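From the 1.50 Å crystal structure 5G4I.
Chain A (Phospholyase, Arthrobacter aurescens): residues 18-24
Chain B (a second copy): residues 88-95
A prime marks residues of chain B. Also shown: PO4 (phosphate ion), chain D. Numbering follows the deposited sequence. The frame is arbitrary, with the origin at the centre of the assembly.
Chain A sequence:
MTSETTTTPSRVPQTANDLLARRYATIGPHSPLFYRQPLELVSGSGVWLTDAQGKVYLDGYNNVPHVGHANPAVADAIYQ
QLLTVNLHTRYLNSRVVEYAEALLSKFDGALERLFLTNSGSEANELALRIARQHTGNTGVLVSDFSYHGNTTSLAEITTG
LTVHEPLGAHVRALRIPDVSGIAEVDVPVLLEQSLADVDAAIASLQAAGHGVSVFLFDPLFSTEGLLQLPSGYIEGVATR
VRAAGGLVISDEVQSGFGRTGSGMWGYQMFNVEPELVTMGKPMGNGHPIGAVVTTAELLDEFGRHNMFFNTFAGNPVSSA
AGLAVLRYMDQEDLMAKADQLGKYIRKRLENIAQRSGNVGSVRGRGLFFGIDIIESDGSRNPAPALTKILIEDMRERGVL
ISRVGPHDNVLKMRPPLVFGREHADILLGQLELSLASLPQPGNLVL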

# COMPACT_ATOMS: atom_id res chain seq x y z
N ASP A 18 -3.46 30.35 6.52
CA ASP A 18 -3.92 29.84 5.26
C ASP A 18 -3.77 28.32 5.16
O ASP A 18 -4.43 27.80 4.29
CB ASP A 18 -3.04 30.47 4.14
CG ASP A 18 -1.52 30.18 4.38
OD1 ASP A 18 -0.99 30.88 5.25
OD2 ASP A 18 -0.87 29.25 3.82
N LEU A 19 -2.89 27.66 5.94
CA LEU A 19 -2.64 26.18 5.71
C LEU A 19 -3.90 25.34 5.82
O LEU A 19 -4.12 24.41 4.96
CB LEU A 19 -1.52 25.69 6.61
CG LEU A 19 -1.03 24.28 6.30
CD1 LEU A 19 -0.50 24.23 4.87
CD2 LEU A 19 0.07 23.86 7.28
N LEU A 20 -4.73 25.53 6.86
CA LEU A 20 -5.92 24.71 7.04
C LEU A 20 -6.90 24.81 5.85
O LEU A 20 -7.40 23.83 5.28
CB LEU A 20 -6.64 25.08 8.36
CG LEU A 20 -7.80 24.22 8.77
CD1 LEU A 20 -7.47 22.74 9.06
CD2 LEU A 20 -8.47 24.77 10.05
N ALA A 21 -7.14 26.07 5.39
CA ALA A 21 -8.00 26.24 4.23
C ALA A 21 -7.41 25.62 2.93
O ALA A 21 -8.17 25.02 2.14
CB ALA A 21 -8.29 27.75 4.01
N ARG A 22 -6.08 25.76 2.76
CA ARG A 22 -5.38 25.18 1.59
C ARG A 22 -5.51 23.61 1.61
O ARG A 22 -5.73 22.99 0.55
CB ARG A 22 -3.96 25.57 1.49
CG ARG A 22 -3.77 27.10 1.16
CD ARG A 22 -2.37 27.59 1.35
NE ARG A 22 -1.37 26.78 0.62
CZ ARG A 22 -0.09 26.59 1.00
NH1 ARG A 22 0.45 27.18 2.11
NH2 ARG A 22 0.68 25.80 0.26
N ARG A 23 -5.43 23.04 2.79
CA ARG A 23 -5.72 21.59 2.98
C ARG A 23 -7.09 21.19 2.60
O ARG A 23 -7.36 20.20 1.85
CB ARG A 23 -5.38 21.20 4.43
CG ARG A 23 -5.67 19.73 4.75
CD ARG A 23 -5.54 19.50 6.20
NE ARG A 23 -6.00 18.16 6.65
CZ ARG A 23 -5.22 17.16 7.19
NH1 ARG A 23 -3.90 17.31 7.27
NH2 ARG A 23 -5.85 16.04 7.65
N TYR A 24 -8.09 21.91 3.09
CA TYR A 24 -9.47 21.55 2.84
C TYR A 24 -9.84 21.66 1.35
O TYR A 24 -10.71 20.92 0.87
CB TYR A 24 -10.42 22.42 3.71
CG TYR A 24 -10.49 22.11 5.17
CD1 TYR A 24 -9.80 21.05 5.78
CD2 TYR A 24 -11.23 22.95 6.03
CE1 TYR A 24 -9.88 20.78 7.16
CE2 TYR A 24 -11.27 22.68 7.40
CZ TYR A 24 -10.65 21.58 7.95
OH TYR A 24 -10.70 21.31 9.35
P PO4 D . -3.27 5.31 15.59
O1 PO4 D . -3.08 4.05 16.22
O2 PO4 D . -2.02 6.16 15.41
O3 PO4 D . -3.80 6.01 16.83
O4 PO4 D . -4.21 5.43 14.41
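Chain B (88-95) HTRYLNSR

Chain A contributes a helical stretch. Residues 19-24 are helix, and the backbone bonds from Arg22 N to Asp18 O (3.0 Å), Arg23 N to Leu19 O (2.9 Å) and Tyr24 N to Leu20 O (3.0 Å) keep its turns regular. Chain B approaches mainly as extended loop. It opens with a type I beta turn from His88′ to Tyr91′, closed by a weak bond from Tyr91′ N to His88′ O (3.5 Å). Tyr91′, Leu92′ and Asn93′ are then extended, and Arg95′ is helical. The two backbones run in opposing senses: Ser94′ lies by Leu19, with their CA atoms 6.9 Å apart, while Thr89′ lies by the side chain of Arg23, later in chain A.

Apolar contacts centre on Leu92′. Leu20 CD1 is 4.1 Å from Leu92′ CD2, and Leu19 CD2 is 4.2 Å from Leu92′ CB. The aliphatic part of Arg23 joins them, with CD 3.6 Å from Leu92′ CD2. Leu19 points toward chain B and also packs on its backbone: its CD2 is 4.0 Å from Ser94′ N.

The polar contact is made by Arg23. Its side chain is extended, with the first three chi angles all t, so the guanidinium reaches the turn. Arg23 NH1 and NH2 both donate to Thr89′ O, each at 2.9 Å. The oxygen sits at the guanidinium edge, near its plane, where both nitrogens can share it.

Two waters extend this link. Water 2 accepts from Arg23 NH1 (3.0 Å) and Asn93′ N (3.2 Å). Water 1 lies 2.7 Å from Thr89′ OG1 and accepts a weak bond from Arg23 NH2 (3.3 Å).

Arg90′ points away from chain A. Its NH1 donates to phosphate O4 (2.8 Å) and its NH2 to phosphate O2 (2.9 Å); the ion probably comes from the crystallisation liquor.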

# COMPACT_ATOMS: atom_id res chain seq x y z
N HIS B 88 2.14 11.42 10.30
CA HIS B 88 0.86 11.24 9.60
C HIS B 88 0.05 12.59 9.55
O HIS B 88 0.35 13.58 10.29
CB HIS B 88 0.04 10.14 10.28
CG HIS B 88 -0.17 10.44 11.74
ND1 HIS B 88 -1.11 11.34 12.22
CD2 HIS B 88 0.58 10.09 12.82
CE1 HIS B 88 -0.93 11.54 13.51
NE2 HIS B 88 0.06 10.73 13.91
N THR B 89 -0.95 12.55 8.73
CA THR B 89 -1.76 13.76 8.40
C THR B 89 -2.78 14.19 9.46
O THR B 89 -3.50 15.23 9.22
CB THR B 89 -2.44 13.59 7.05
OG1 THR B 89 -3.27 12.39 7.09
CG2 THR B 89 -1.43 13.48 5.91
N ARG B 90 -2.85 13.55 10.60
CA ARG B 90 -3.67 14.05 11.73
C ARG B 90 -3.05 15.26 12.45
O ARG B 90 -3.74 15.94 13.29
CB ARG B 90 -4.13 12.94 12.64
CG ARG B 90 -4.94 11.91 11.87
CD ARG B 90 -5.20 10.64 12.60
NE ARG B 90 -3.90 9.96 12.82
CZ ARG B 90 -3.76 8.76 13.36
NH1 ARG B 90 -4.80 8.11 13.77
NH2 ARG B 90 -2.52 8.26 13.54
N TYR B 91 -1.84 15.57 12.10
CA TYR B 91 -1.24 16.90 12.43
C TYR B 91 -1.04 17.69 11.14
O TYR B 91 -0.61 17.12 10.13
CB TYR B 91 0.09 16.75 13.14
CG TYR B 91 0.08 15.91 14.39
CD1 TYR B 91 -0.48 16.34 15.62
CD2 TYR B 91 0.64 14.62 14.38
CE1 TYR B 91 -0.49 15.52 16.80
CE2 TYR B 91 0.70 13.82 15.52
CZ TYR B 91 0.15 14.24 16.75
OH TYR B 91 0.11 13.42 17.86
N LEU B 92 -1.31 19.01 11.12
CA LEU B 92 -1.01 19.78 9.94
C LEU B 92 0.49 19.86 9.66
O LEU B 92 1.33 19.88 10.60
CB LEU B 92 -1.50 21.27 10.14
CG LEU B 92 -3.01 21.47 10.20
CD1 LEU B 92 -3.27 22.95 10.58
CD2 LEU B 92 -3.69 21.15 8.85
N ASN B 93 0.81 19.91 8.36
CA ASN B 93 2.18 20.07 7.91
C ASN B 93 2.15 20.55 6.42
O ASN B 93 1.28 20.12 5.66
CB ASN B 93 3.05 18.79 8.11
CG ASN B 93 4.52 18.98 7.77
OD1 ASN B 93 5.40 19.30 8.66
ND2 ASN B 93 4.84 18.82 6.52
N SER B 94 3.04 21.48 6.07
CA SER B 94 2.93 22.14 4.76
C SER B 94 3.28 21.26 3.55
O SER B 94 2.77 21.51 2.47
CB SER B 94 3.74 23.44 4.74
OG SER B 94 5.12 23.18 4.73
N ARG B 95 4.13 20.25 3.76
CA ARG B 95 4.64 19.51 2.58
C ARG B 95 3.55 18.80 1.74
O ARG B 95 3.53 18.91 0.54
CB ARG B 95 5.79 18.54 2.91
CG ARG B 95 6.94 19.07 3.76
CD ARG B 95 7.65 20.36 3.28
NE ARG B 95 8.03 20.27 1.91
CZ ARG B 95 9.18 19.76 1.44
NH1 ARG B 95 10.00 19.12 2.24
NH2 ARG B 95 9.51 19.83 0.11
O HOH W 1 -5.70 12.80 8.16
O HOH W 2 -1.66 19.14 6.40